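Local coordinates for protein endo-b-1,4-glucanase (Nasutitermes takasagoensis, PDB 1KS8) that probably hydrolyses internal beta-1,4-glucosidic linkages in cellulose and related beta-D-glucans, as a family 9 glycoside hydrolase with an (alpha/alpha)6 fold, at residues V30-D35 and P358-S363; W127-D132 and S363-A368. One frame throughout, in Å; residues are numbered along the deposited sequence.

Contact 1: V30-D35 and P358-S363. With SO4 (sulfate ion), chain B.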
ATOM      1  N   VAL A  30      -4.904  18.306  -3.981  1.00 12.15           N
ATOM      2  CA  VAL A  30      -6.026  17.762  -4.740  1.00 10.97           C
ATOM      3  C   VAL A  30      -7.247  18.408  -4.085  1.00 10.79           C
ATOM      4  O   VAL A  30      -7.896  17.834  -3.205  1.00 10.15           O
ATOM      5  CB  VAL A  30      -6.081  16.226  -4.629  1.00  9.18           C
ATOM      6  CG1 VAL A  30      -7.297  15.692  -5.369  1.00 10.63           C
ATOM      7  CG2 VAL A  30      -4.808  15.632  -5.213  1.00 10.18           C
ATOM      8  N   THR A  31      -7.538  19.625  -4.532  1.00 12.14           N
ATOM      9  CA  THR A  31      -8.619  20.427  -3.983  1.00 13.52           C
ATOM     10  C   THR A  31     -10.053  20.077  -4.350  1.00 12.29           C
ATOM     11  O   THR A  31     -10.978  20.644  -3.774  1.00 12.10           O
ATOM     12  CB  THR A  31      -8.381  21.917  -4.285  1.00 14.99           C
ATOM     13  OG1 THR A  31      -8.266  22.107  -5.697  1.00 17.26           O
ATOM     14  CG2 THR A  31      -7.102  22.389  -3.608  1.00 18.47           C
ATOM     15  N   TRP A  32     -10.259  19.171  -5.304  1.00 10.43           N
ATOM     16  CA  TRP A  32     -11.632  18.795  -5.621  1.00 10.19           C
ATOM     17  C   TRP A  32     -12.148  17.840  -4.546  1.00 10.56           C
ATOM     18  O   TRP A  32     -13.349  17.586  -4.453  1.00 11.21           O
ATOM     19  CB  TRP A  32     -11.753  18.170  -7.019  1.00 11.15           C
ATOM     20  CG  TRP A  32     -10.764  17.102  -7.361  1.00 10.38           C
ATOM     21  CD1 TRP A  32      -9.586  17.258  -8.036  1.00 11.42           C
ATOM     22  CD2 TRP A  32     -10.889  15.700  -7.095  1.00  9.69           C
ATOM     23  NE1 TRP A  32      -8.974  16.042  -8.211  1.00 13.05           N
ATOM     24  CE2 TRP A  32      -9.751  15.068  -7.643  1.00  9.75           C
ATOM     25  CE3 TRP A  32     -11.854  14.916  -6.448  1.00 10.41           C
ATOM     26  CZ2 TRP A  32      -9.549  13.686  -7.564  1.00 10.51           C
ATOM     27  CZ3 TRP A  32     -11.654  13.542  -6.369  1.00  9.42           C
ATOM     28  CH2 TRP A  32     -10.509  12.942  -6.924  1.00 10.01           C
ATOM     29  N   ARG A  33     -11.232  17.314  -3.733  1.00  9.14           N
ATOM     30  CA  ARG A  33     -11.608  16.437  -2.626  1.00  9.22           C
ATOM     31  C   ARG A  33     -11.966  17.341  -1.446  1.00  9.79           C
ATOM     32  O   ARG A  33     -11.315  18.366  -1.222  1.00 10.36           O
ATOM     33  CB  ARG A  33     -10.448  15.513  -2.232  1.00  8.56           C
ATOM     34  CG  ARG A  33     -10.304  14.246  -3.073  1.00  7.99           C
ATOM     35  CD  ARG A  33     -11.549  13.367  -2.991  1.00  8.17           C
ATOM     36  NE  ARG A  33     -12.146  13.411  -1.658  1.00  7.85           N
ATOM     37  CZ  ARG A  33     -11.609  12.875  -0.567  1.00  7.72           C
ATOM     38  NH1 ARG A  33     -10.455  12.223  -0.636  1.00  7.46           N
ATOM     39  NH2 ARG A  33     -12.211  13.033   0.606  1.00  9.07           N
ATOM     40  N   LYS A  34     -12.995  16.958  -0.697  1.00 10.17           N
ATOM     41  CA  LYS A  34     -13.454  17.750   0.442  1.00 10.15           C
ATOM     42  C   LYS A  34     -13.485  16.953   1.741  1.00 10.16           C
ATOM     43  O   LYS A  34     -13.383  15.729   1.734  1.00  9.77           O
ATOM     44  CB  LYS A  34     -14.862  18.281   0.163  1.00 11.23           C
ATOM     45  CG  LYS A  34     -15.018  19.003  -1.167  1.00 12.75           C
ATOM     46  CD  LYS A  34     -14.146  20.245  -1.238  1.00 14.69           C
ATOM     47  CE  LYS A  34     -14.239  20.888  -2.611  1.00 16.58           C
ATOM     48  NZ  LYS A  34     -13.365  22.086  -2.742  1.00 20.22           N
ATOM     49  N   ASP A  35     -13.633  17.661   2.857  1.00  9.52           N
ATOM     50  CA  ASP A  35     -13.708  17.015   4.162  1.00  9.56           C
ATOM     51  C   ASP A  35     -14.837  15.987   4.135  1.00  7.96           C
ATOM     52  O   ASP A  35     -15.917  16.252   3.602  1.00  9.41           O
ATOM     53  CB  ASP A  35     -14.002  18.044   5.261  1.00 10.37           C
ATOM     54  CG  ASP A  35     -12.894  19.065   5.428  1.00 12.71           C
ATOM     55  OD1 ASP A  35     -11.795  18.876   4.868  1.00 12.01           O
ATOM     56  OD2 ASP A  35     -13.130  20.064   6.142  1.00 15.29           O
ATOM     57  N   PRO A 358     -11.440   5.446 -14.255  1.00  6.24           N
ATOM     58  CA  PRO A 358     -11.134   4.505 -13.173  1.00  6.82           C
ATOM     59  C   PRO A 358     -12.379   4.223 -12.333  1.00  7.40           C
ATOM     60  O   PRO A 358     -13.248   5.084 -12.186  1.00  7.70           O
ATOM     61  CB  PRO A 358     -10.036   5.224 -12.383  1.00  7.15           C
ATOM     62  CG  PRO A 358     -10.322   6.676 -12.630  1.00  8.62           C
ATOM     63  CD  PRO A 358     -10.670   6.693 -14.102  1.00  7.13           C
ATOM     64  N   HIS A 359     -12.460   3.005 -11.807  1.00  7.77           N
ATOM     65  CA  HIS A 359     -13.576   2.572 -10.963  1.00  7.52           C
ATOM     66  C   HIS A 359     -13.355   3.293  -9.637  1.00  8.47           C
ATOM     67  O   HIS A 359     -12.878   2.710  -8.660  1.00  9.00           O
ATOM     68  CB  HIS A 359     -13.493   1.059 -10.774  1.00  8.49           C
ATOM     69  CG  HIS A 359     -14.680   0.467 -10.088  1.00  9.28           C
ATOM     70  ND1 HIS A 359     -15.877   0.244 -10.732  1.00  9.73           N
ATOM     71  CD2 HIS A 359     -14.854   0.052  -8.811  1.00 12.11           C
ATOM     72  CE1 HIS A 359     -16.739  -0.284  -9.880  1.00 11.04           C
ATOM     73  NE2 HIS A 359     -16.143  -0.410  -8.709  1.00 12.56           N
ATOM     74  N   HIS A 360     -13.746   4.559  -9.601  1.00  7.70           N
ATOM     75  CA  HIS A 360     -13.471   5.400  -8.447  1.00  6.34           C
ATOM     76  C   HIS A 360     -14.558   6.455  -8.280  1.00  6.66           C
ATOM     77  O   HIS A 360     -14.775   7.292  -9.159  1.00  7.19           O
ATOM     78  CB  HIS A 360     -12.101   6.024  -8.718  1.00  7.11           C
ATOM     79  CG  HIS A 360     -11.515   6.774  -7.569  1.00  6.67           C
ATOM     80  ND1 HIS A 360     -11.694   8.130  -7.400  1.00  7.70           N
ATOM     81  CD2 HIS A 360     -10.691   6.374  -6.573  1.00  7.14           C
ATOM     82  CE1 HIS A 360     -10.999   8.534  -6.351  1.00  7.54           C
ATOM     83  NE2 HIS A 360     -10.381   7.488  -5.831  1.00  7.05           N
ATOM     84  N   ARG A 361     -15.228   6.415  -7.136  1.00  6.59           N
ATOM     85  CA  ARG A 361     -16.325   7.327  -6.855  1.00  6.59           C
ATOM     86  C   ARG A 361     -16.022   8.817  -6.792  1.00  6.51           C
ATOM     87  O   ARG A 361     -16.592   9.596  -7.555  1.00  7.55           O
ATOM     88  CB  ARG A 361     -17.017   6.901  -5.562  1.00  7.38           C
ATOM     89  CG  ARG A 361     -17.741   5.573  -5.681  1.00  6.99           C
ATOM     90  CD  ARG A 361     -18.176   5.058  -4.322  1.00  8.30           C
ATOM     91  NE  ARG A 361     -18.930   3.808  -4.415  1.00  8.56           N
ATOM     92  CZ  ARG A 361     -18.402   2.621  -4.701  1.00  9.37           C
ATOM     93  NH1 ARG A 361     -17.101   2.501  -4.930  1.00  8.25           N
ATOM     94  NH2 ARG A 361     -19.182   1.547  -4.743  1.00  9.49           N
ATOM     95  N   SER A 362     -15.129   9.227  -5.898  1.00  7.43           N
ATOM     96  CA  SER A 362     -14.872  10.654  -5.757  1.00  7.35           C
ATOM     97  C   SER A 362     -14.416  11.362  -7.025  1.00  7.19           C
ATOM     98  O   SER A 362     -14.852  12.481  -7.292  1.00  8.64           O
ATOM     99  CB  SER A 362     -13.892  10.926  -4.605  1.00  8.68           C
ATOM    100  OG  SER A 362     -12.593  10.450  -4.879  1.00  7.47           O
ATOM    101  N   SER A 363     -13.564  10.726  -7.819  1.00  7.11           N
ATOM    102  CA  SER A 363     -13.105  11.371  -9.046  1.00  6.92           C
ATOM    103  C   SER A 363     -14.176  11.407 -10.137  1.00  7.41           C
ATOM    104  O   SER A 363     -14.117  12.233 -11.041  1.00  8.00           O
ATOM    105  CB  SER A 363     -11.840  10.685  -9.584  1.00  8.02           C
ATOM    106  OG  SER A 363     -12.084   9.341  -9.955  1.00  8.21           O
TER
HETATM  107  S   SO4 B 450     -16.403  -1.196  -5.152  1.00 16.40           S
HETATM  108  O1  SO4 B 450     -16.430  -1.891  -6.609  1.00 19.57           O
HETATM  109  O2  SO4 B 450     -17.792  -0.934  -4.840  1.00 18.50           O
HETATM  110  O3  SO4 B 450     -15.821  -1.994  -4.289  1.00 19.13           O
HETATM  111  O4  SO4 B 450     -15.726   0.053  -5.389  1.00 17.02           O

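Contact 2: W127-D132 and S363-A368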
ATOM      1  N   TRP A 127     -22.897   5.396  -4.433  1.00  8.01           N
ATOM      2  CA  TRP A 127     -21.966   5.914  -5.432  1.00  7.63           C
ATOM      3  C   TRP A 127     -22.145   7.425  -5.419  1.00  8.33           C
ATOM      4  O   TRP A 127     -23.208   7.935  -5.769  1.00  9.34           O
ATOM      5  CB  TRP A 127     -22.236   5.375  -6.843  1.00  7.71           C
ATOM      6  CG  TRP A 127     -21.127   5.755  -7.792  1.00  7.26           C
ATOM      7  CD1 TRP A 127     -20.928   6.973  -8.380  1.00  7.34           C
ATOM      8  CD2 TRP A 127     -19.992   4.954  -8.145  1.00  7.81           C
ATOM      9  NE1 TRP A 127     -19.737   6.983  -9.071  1.00  7.82           N
ATOM     10  CE2 TRP A 127     -19.141   5.757  -8.940  1.00  8.00           C
ATOM     11  CE3 TRP A 127     -19.608   3.637  -7.858  1.00  7.30           C
ATOM     12  CZ2 TRP A 127     -17.925   5.284  -9.451  1.00  8.62           C
ATOM     13  CZ3 TRP A 127     -18.401   3.166  -8.365  1.00  9.05           C
ATOM     14  CH2 TRP A 127     -17.573   3.991  -9.153  1.00  8.36           C
ATOM     15  N   GLY A 128     -21.107   8.136  -4.995  1.00  7.89           N
ATOM     16  CA  GLY A 128     -21.182   9.583  -4.928  1.00  8.61           C
ATOM     17  C   GLY A 128     -19.980  10.146  -4.202  1.00  7.33           C
ATOM     18  O   GLY A 128     -18.982   9.451  -4.018  1.00  8.48           O
ATOM     19  N   ARG A 129     -20.069  11.406  -3.791  1.00  7.54           N
ATOM     20  CA  ARG A 129     -18.969  12.059  -3.084  1.00  7.84           C
ATOM     21  C   ARG A 129     -18.933  11.581  -1.634  1.00  7.56           C
ATOM     22  O   ARG A 129     -19.973  11.397  -1.009  1.00  8.96           O
ATOM     23  CB  ARG A 129     -19.144  13.578  -3.138  1.00  9.66           C
ATOM     24  CG  ARG A 129     -19.046  14.162  -4.546  1.00 10.73           C
ATOM     25  CD  ARG A 129     -19.365  15.652  -4.559  1.00 12.74           C
ATOM     26  NE  ARG A 129     -20.779  15.878  -4.282  1.00 13.13           N
ATOM     27  CZ  ARG A 129     -21.685  16.222  -5.192  1.00 11.34           C
ATOM     28  NH1 ARG A 129     -21.343  16.401  -6.462  1.00 10.81           N
ATOM     29  NH2 ARG A 129     -22.951  16.359  -4.830  1.00 12.52           N
ATOM     30  N   PRO A 130     -17.730  11.384  -1.074  1.00  7.53           N
ATOM     31  CA  PRO A 130     -17.674  10.917   0.316  1.00  7.62           C
ATOM     32  C   PRO A 130     -18.345  11.839   1.330  1.00  7.78           C
ATOM     33  O   PRO A 130     -18.932  11.364   2.308  1.00  8.25           O
ATOM     34  CB  PRO A 130     -16.174  10.731   0.563  1.00  7.54           C
ATOM     35  CG  PRO A 130     -15.533  11.714  -0.370  1.00  7.03           C
ATOM     36  CD  PRO A 130     -16.380  11.617  -1.620  1.00  7.81           C
ATOM     37  N   GLU A 131     -18.273  13.147   1.095  1.00  8.72           N
ATOM     38  CA  GLU A 131     -18.891  14.106   2.005  1.00  8.33           C
ATOM     39  C   GLU A 131     -20.417  14.007   1.980  1.00  9.27           C
ATOM     40  O   GLU A 131     -21.090  14.577   2.837  1.00 10.83           O
ATOM     41  CB  GLU A 131     -18.464  15.541   1.659  1.00  8.11           C
ATOM     42  CG  GLU A 131     -18.804  15.979   0.237  1.00  9.70           C
ATOM     43  CD  GLU A 131     -17.663  15.771  -0.745  1.00  9.47           C
ATOM     44  OE1 GLU A 131     -16.921  14.769  -0.616  1.00  9.27           O
ATOM     45  OE2 GLU A 131     -17.517  16.611  -1.659  1.00 10.42           O
ATOM     46  N   ASP A 132     -20.958  13.281   1.003  1.00  8.48           N
ATOM     47  CA  ASP A 132     -22.407  13.120   0.887  1.00  9.23           C
ATOM     48  C   ASP A 132     -22.942  11.833   1.515  1.00  9.69           C
ATOM     49  O   ASP A 132     -24.146  11.575   1.476  1.00 10.21           O
ATOM     50  CB  ASP A 132     -22.842  13.172  -0.584  1.00  9.51           C
ATOM     51  CG  ASP A 132     -22.673  14.548  -1.204  1.00 10.60           C
ATOM     52  OD1 ASP A 132     -22.506  15.535  -0.458  1.00 12.11           O
ATOM     53  OD2 ASP A 132     -22.719  14.636  -2.448  1.00 10.92           O
ATOM     54  N   SER A 363     -13.564  10.726  -7.819  1.00  7.11           N
ATOM     55  CA  SER A 363     -13.105  11.371  -9.046  1.00  6.92           C
ATOM     56  C   SER A 363     -14.176  11.407 -10.137  1.00  7.41           C
ATOM     57  O   SER A 363     -14.117  12.233 -11.041  1.00  8.00           O
ATOM     58  CB  SER A 363     -11.840  10.685  -9.584  1.00  8.02           C
ATOM     59  OG  SER A 363     -12.084   9.341  -9.955  1.00  8.21           O
ATOM     60  N   SER A 364     -15.159  10.516 -10.056  1.00  7.62           N
ATOM     61  CA  SER A 364     -16.215  10.481 -11.067  1.00  8.10           C
ATOM     62  C   SER A 364     -17.228  11.606 -10.891  1.00  8.86           C
ATOM     63  O   SER A 364     -17.932  11.981 -11.829  1.00  9.07           O
ATOM     64  CB  SER A 364     -16.964   9.148 -11.003  1.00  7.73           C
ATOM     65  OG  SER A 364     -17.868   9.122  -9.903  1.00  7.81           O
ATOM     66  N   CYS A 365     -17.289  12.151  -9.687  1.00  8.45           N
ATOM     67  CA  CYS A 365     -18.264  13.179  -9.368  1.00  8.95           C
ATOM     68  C   CYS A 365     -18.008  14.606  -9.803  1.00 10.41           C
ATOM     69  O   CYS A 365     -16.888  15.100  -9.738  1.00 10.56           O
ATOM     70  CB  CYS A 365     -18.493  13.203  -7.865  1.00  9.04           C
ATOM     71  SG  CYS A 365     -19.225  11.700  -7.166  1.00  9.45           S
ATOM     72  N   PRO A 366     -19.068  15.293 -10.254  1.00 10.96           N
ATOM     73  CA  PRO A 366     -18.921  16.687 -10.671  1.00 11.83           C
ATOM     74  C   PRO A 366     -18.911  17.445  -9.343  1.00 11.17           C
ATOM     75  O   PRO A 366     -19.175  16.857  -8.291  1.00 11.28           O
ATOM     76  CB  PRO A 366     -20.193  16.935 -11.474  1.00 11.71           C
ATOM     77  CG  PRO A 366     -21.201  16.086 -10.752  1.00 12.75           C
ATOM     78  CD  PRO A 366     -20.430  14.799 -10.528  1.00 11.30           C
ATOM     79  N   PRO A 367     -18.602  18.746  -9.358  1.00 12.60           N
ATOM     80  CA  PRO A 367     -18.607  19.437  -8.068  1.00 12.80           C
ATOM     81  C   PRO A 367     -20.020  19.694  -7.561  1.00 11.78           C
ATOM     82  O   PRO A 367     -20.967  19.782  -8.348  1.00 12.11           O
ATOM     83  CB  PRO A 367     -17.854  20.728  -8.369  1.00 15.52           C
ATOM     84  CG  PRO A 367     -18.230  21.000  -9.794  1.00 18.07           C
ATOM     85  CD  PRO A 367     -18.145  19.635 -10.440  1.00 14.52           C
ATOM     86  N   ALA A 368     -20.162  19.788  -6.244  1.00 12.61           N
ATOM     87  CA  ALA A 368     -21.457  20.079  -5.651  1.00 11.65           C
ATOM     88  C   ALA A 368     -21.805  21.475  -6.171  1.00 12.16           C
ATOM     89  O   ALA A 368     -20.912  22.241  -6.536  1.00 13.81           O
ATOM     90  CB  ALA A 368     -21.345  20.087  -4.131  1.00 13.69           C
TER

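Contact 1: V30-D35 and P358-S363
Ser362 CB lies in the plane of the Trp32 indole at its edge, and His360 CE1 is also at the edge, while one face carries Val30 CG1 and Arg33 CG, both offset toward the rim. Atom CZ3 of Trp32 comes 3.5 Å from Ser362 O, and the neighbouring CH2 touches CB of Ser363 at 3.7 Å. Trp32, in the type I turn Val30 to Arg33, points its CB toward the helix, and CG sits between the backbone N and the carbonyl carbon (chi1 48°). Arg33 adds its CD, 3.6 Å from Ser362 OG; its bent chain ends in a guanidinium held outside the contact by the carbonyls of Ala18 and Arg20.

On the other side, His360 is the N-cap. His360 ND1 accepts from Ser363 N at 3.2 Å, the donor lying near the ring plane, and pairs with Ser363 OG at 2.9 Å, where either could be the donor; NE2 is bonded to Gln19. The flanking His359 and Arg361 meet a sulfate, probably from the crystallisation liquor, at the edges of their flat groups: His359 NE2 gives one bond to O1, and Arg361 NH1 and NH2 give one each to O4 and O2. The indole and Arg33 CD thus pack on a serine-rich helix start by van der Waals contact, while 358-363 makes its own polar bonds; the sulfate may mark an anion-accepting pocket near the predicted active-site residue Glu412.

Contact 2: W127-D132 and S363-A368
Cys365 and Arg129 form the close-packed middle of this contact. Cys365 SG lies 3.4 Å from Gly128 C, and its CB is 3.5 Å from Arg129 CG, so the sulfur of the disulfide to Cys372 sits against the backbone of the 127-132 loop. Beside it, the indole of Trp127, its CG anti to the backbone N (chi1 -171°), presents NE1 to Ser364 OG. This bond is 3.0 Å long, with the oxygen tilted 17° from the ring plane; the same hydroxyl also bonds to the carbonyl of Arg361, which fixes it from the helix side.

Toward Ala368 the packing thins. Arg129 is buried along its length; the loose side is Pro367 and Ala368, which are exposed. Ala368 CA lies over one face of the guanidinium, 3.7 Å above the plane and offset toward the rim. Within that plane NH1 bonds to Pro366 O at 2.9 Å, approaching from above the carbonyl plane, and NH1 also hydrogen-bonds to Ala370 O. NE and NH2 grip Asp132 side-on, both on OD2, a salt bridge that probably limits rotation of the group. An alanine in place of Arg129 would probably leave the Pro366 and Ala370 carbonyls and Asp132 without their charged partner and open a gap beside Cys365 CB.

Trp127 also meets the rings of Trp374, Phe377 and His359, the last edge-to-face. The Trp127 side chain is about 5 Å from the bound sulfate. Such an aromatic cluster near the predicted active-site residue Glu412 is consistent with the carbohydrate-binding clefts of glycoside hydrolases.

From the N terminus, the chain first gives 30-35, in the loop between helix 5-18 and strand 60-61, then 127-132, between helix 120-124 and strand 139-142. Only after most of the helices does it return at 358-368, where contact 1 closes first and contact 2 follows. The two closures therefore cross rather than nest. Both early loops pack on the 358-368 segment: the contacts share Ser363 and short helix 361-364, and their centres are 7 Å apart. The early loops also touch directly, Asp35 O lying 3.3 Å from Glu131 CB, so the three pieces pack directly against one another.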